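Local coordinates for protein 4-oxalocrotonate decarboxylase NahK (Pseudomonas putida, PDB 5D2K) that catalyses the metal-assisted decarboxylation of 2-oxohex-3-enedioate to 2-oxopent-4-enoate and carbon dioxide, a step in the breakdown of naphthalene, at residues W52-R57 and Y88-D93. The protein carries 1 engineered substitution. Sequence-based numbering, arbitrary orientation.
With EDO (1,2-ethanediol), chain E; EDO (1,2-ethanediol), chain H.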
loop_
_atom_site.group_PDB
_atom_site.type_symbol
_atom_site.label_atom_id
_atom_site.label_comp_id
_atom_site.label_asym_id
_atom_site.label_seq_id
_atom_site.Cartn_x
_atom_site.Cartn_y
_atom_site.Cartn_z
ATOM N N TRP A 52 -8.308 -11.456 0.026
ATOM C CA TRP A 52 -7.906 -12.304 -1.086
ATOM C C TRP A 52 -9.103 -12.671 -1.971
ATOM O O TRP A 52 -8.941 -12.940 -3.161
ATOM C CB TRP A 52 -7.193 -13.570 -0.587
ATOM C CG TRP A 52 -5.756 -13.348 -0.172
ATOM C CD1 TRP A 52 -5.320 -12.903 1.036
ATOM C CD2 TRP A 52 -4.577 -13.578 -0.968
ATOM N NE1 TRP A 52 -3.942 -12.841 1.053
ATOM C CE2 TRP A 52 -3.464 -13.245 -0.168
ATOM C CE3 TRP A 52 -4.359 -14.025 -2.279
ATOM C CZ2 TRP A 52 -2.146 -13.349 -0.631
ATOM C CZ3 TRP A 52 -3.047 -14.133 -2.740
ATOM C CH2 TRP A 52 -1.960 -13.790 -1.916
ATOM N N GLU A 53 -10.311 -12.657 -1.407
ATOM C CA GLU A 53 -11.494 -12.869 -2.229
ATOM C C GLU A 53 -11.756 -11.646 -3.108
ATOM O O GLU A 53 -12.165 -11.792 -4.253
ATOM C CB GLU A 53 -12.716 -13.201 -1.366
ATOM C CG GLU A 53 -14.050 -13.258 -2.110
ATOM C CD GLU A 53 -14.140 -14.255 -3.253
ATOM O OE1 GLU A 53 -13.285 -15.168 -3.384
ATOM O OE2 GLU A 53 -15.114 -14.119 -4.035
ATOM N N ILE A 54 -11.503 -10.444 -2.593
ATOM C CA ILE A 54 -11.615 -9.252 -3.432
ATOM C C ILE A 54 -10.595 -9.336 -4.566
ATOM O O ILE A 54 -10.918 -9.048 -5.725
ATOM C CB ILE A 54 -11.413 -7.959 -2.617
ATOM C CG1 ILE A 54 -12.547 -7.800 -1.587
ATOM C CG2 ILE A 54 -11.386 -6.753 -3.532
ATOM C CD1 ILE A 54 -12.395 -6.571 -0.691
ATOM N N ARG A 55 -9.367 -9.745 -4.240
ATOM C CA ARG A 55 -8.368 -9.980 -5.285
ATOM C C ARG A 55 -8.883 -10.950 -6.358
ATOM O O ARG A 55 -8.716 -10.693 -7.557
ATOM C CB ARG A 55 -7.053 -10.512 -4.684
ATOM C CG ARG A 55 -5.961 -10.704 -5.731
ATOM C CD ARG A 55 -4.669 -11.260 -5.143
ATOM N NE ARG A 55 -3.765 -11.671 -6.220
ATOM C CZ ARG A 55 -2.438 -11.667 -6.124
ATOM N NH1 ARG A 55 -1.854 -11.283 -5.000
ATOM N NH2 ARG A 55 -1.700 -12.050 -7.159
ATOM N N ARG A 56 -9.517 -12.048 -5.928
ATOM C CA ARG A 56 -10.064 -13.020 -6.861
ATOM C C ARG A 56 -11.166 -12.410 -7.747
ATOM O O ARG A 56 -11.206 -12.661 -8.953
ATOM C CB ARG A 56 -10.610 -14.248 -6.120
ATOM C CG ARG A 56 -10.924 -15.409 -7.066
ATOM C CD ARG A 56 -12.006 -16.335 -6.499
ATOM N NE ARG A 56 -13.248 -15.605 -6.260
ATOM C CZ ARG A 56 -14.121 -15.269 -7.207
ATOM N NH1 ARG A 56 -13.903 -15.599 -8.476
ATOM N NH2 ARG A 56 -15.211 -14.588 -6.885
ATOM N N ARG A 57 -12.040 -11.602 -7.155
ATOM C CA ARG A 57 -13.079 -10.929 -7.929
ATOM C C ARG A 57 -12.456 -10.075 -9.037
ATOM O O ARG A 57 -12.928 -10.066 -10.177
ATOM C CB ARG A 57 -13.955 -10.063 -7.018
ATOM C CG ARG A 57 -14.794 -10.865 -6.013
ATOM C CD ARG A 57 -15.567 -9.937 -5.058
ATOM N NE ARG A 57 -16.562 -9.109 -5.740
ATOM C CZ ARG A 57 -17.780 -9.531 -6.085
ATOM N NH1 ARG A 57 -18.172 -10.771 -5.801
ATOM N NH2 ARG A 57 -18.613 -8.708 -6.711
ATOM N N TYR A 88 -0.567 -5.984 4.830
ATOM C CA TYR A 88 -0.311 -5.888 3.405
ATOM C C TYR A 88 -1.637 -5.852 2.634
ATOM O O TYR A 88 -2.692 -6.162 3.183
ATOM C CB TYR A 88 0.579 -7.041 2.907
ATOM C CG TYR A 88 -0.058 -8.423 2.909
ATOM C CD1 TYR A 88 -0.909 -8.829 1.884
ATOM C CD2 TYR A 88 0.204 -9.324 3.941
ATOM C CE1 TYR A 88 -1.479 -10.099 1.892
ATOM C CE2 TYR A 88 -0.349 -10.588 3.956
ATOM C CZ TYR A 88 -1.198 -10.973 2.935
ATOM O OH TYR A 88 -1.765 -12.233 2.950
ATOM N N GLY A 89 -1.553 -5.451 1.372
ATOM C CA GLY A 89 -2.672 -5.521 0.447
ATOM C C GLY A 89 -2.123 -5.671 -0.959
ATOM O O GLY A 89 -0.904 -5.718 -1.153
ATOM N N PHE A 90 -3.009 -5.764 -1.946
ATOM C CA PHE A 90 -2.578 -5.947 -3.332
ATOM C C PHE A 90 -2.849 -4.711 -4.187
ATOM O O PHE A 90 -3.664 -3.855 -3.821
ATOM C CB PHE A 90 -3.278 -7.168 -3.955
ATOM C CG PHE A 90 -4.760 -6.975 -4.152
ATOM C CD1 PHE A 90 -5.251 -6.365 -5.302
ATOM C CD2 PHE A 90 -5.659 -7.371 -3.173
ATOM C CE1 PHE A 90 -6.617 -6.163 -5.474
ATOM C CE2 PHE A 90 -7.014 -7.179 -3.335
ATOM C CZ PHE A 90 -7.499 -6.569 -4.489
ATOM N N LEU A 91 -2.173 -4.637 -5.333
ATOM C CA LEU A 91 -2.329 -3.526 -6.275
ATOM C C LEU A 91 -2.866 -4.024 -7.618
ATOM O O LEU A 91 -2.245 -4.877 -8.273
ATOM C CB LEU A 91 -0.985 -2.809 -6.474
ATOM C CG LEU A 91 -0.316 -2.314 -5.192
ATOM C CD1 LEU A 91 1.092 -1.818 -5.509
ATOM C CD2 LEU A 91 -1.128 -1.194 -4.556
ATOM N N ALA A 92 -4.026 -3.515 -8.024
ATOM C CA ALA A 92 -4.586 -3.846 -9.333
ATOM C C ALA A 92 -4.058 -2.911 -10.417
ATOM O O ALA A 92 -3.669 -1.759 -10.132
ATOM C CB ALA A 92 -6.107 -3.792 -9.286
ATOM N N ASP A 93 -4.062 -3.377 -11.664
ATOM C CA ASP A 93 -3.445 -2.585 -12.723
ATOM C C ASP A 93 -4.067 -1.188 -12.890
ATOM O O ASP A 93 -3.330 -0.220 -13.089
ATOM C CB ASP A 93 -3.426 -3.350 -14.069
ATOM C CG ASP A 93 -4.763 -3.971 -14.476
ATOM O OD1 ASP A 93 -5.851 -3.629 -13.960
ATOM O OD2 ASP A 93 -4.695 -4.814 -15.402
HETATM C C1 EDO E . 1.775 -10.718 -6.821
HETATM O O1 EDO E . 1.035 -11.473 -7.786
HETATM C C2 EDO E . 2.062 -11.605 -5.621
HETATM O O2 EDO E . 0.865 -11.814 -4.861
HETATM C C1 EDO H . -1.725 -13.293 6.587
HETATM O O1 EDO H . -1.039 -13.547 5.342
HETATM C C2 EDO H . -0.862 -12.461 7.533
HETATM O O2 EDO H . -1.363 -12.575 8.878
#
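The hydroxyl of Y88 is gripped twice. W52 NE1 donates to Y88 OH at 3.0 Å, with 159° at the hydrogen, and Y88 OH in turn donates to O1 of a 1,2-ethanediol 2.8 Å away, a molecule probably left from the crystallisation liquor. The oxygen lies in the indole plane of W52, at its N-H edge, and the bond is only modestly bent. The two rings meet rim to rim, their planes turned 79° apart, and W52 CZ2 runs 4.2 Å from Y88 CE1 beside the bond. The CA-CB bond of Y88 already heads for helix 44-60, and CG, set between the backbone N and the carbonyl carbon (chi1 69°), leaves OH at the indole edge.

Two residues along, F90 turns its ring to the same helix. R55 CB lies over one face, offset toward the rim, in a CH-pi contact 3.9 Å from the F90 ring centroid, while I54 CG2 comes to the edge at F90 CZ. From there R55 runs extended past the phenyl ring; its NH1 and NH2 hold the two oxygens of a second ethanediol, and NE pairs with E59.

A phenylalanine in place of Y88 would probably leave the indole N-H of W52 without its acceptor across the contact. L220, L223 and L224 of helix 213-225 also pack against Y88, and Y48 stacks on its ring.

The contact thus sets helix 44-60 alongside strand 87-92, their local axes 9.3 Å apart, near the pocket: the side chain of Y88 is about 9 Å from the bound 2-oxoadipate. Y48 and Q51 of the same helix also bond the backbone of Y88. Together with these ties, a directed N-H...O bond and a CH-pi contact two strand residues apart would tend to fix the register of helix and strand.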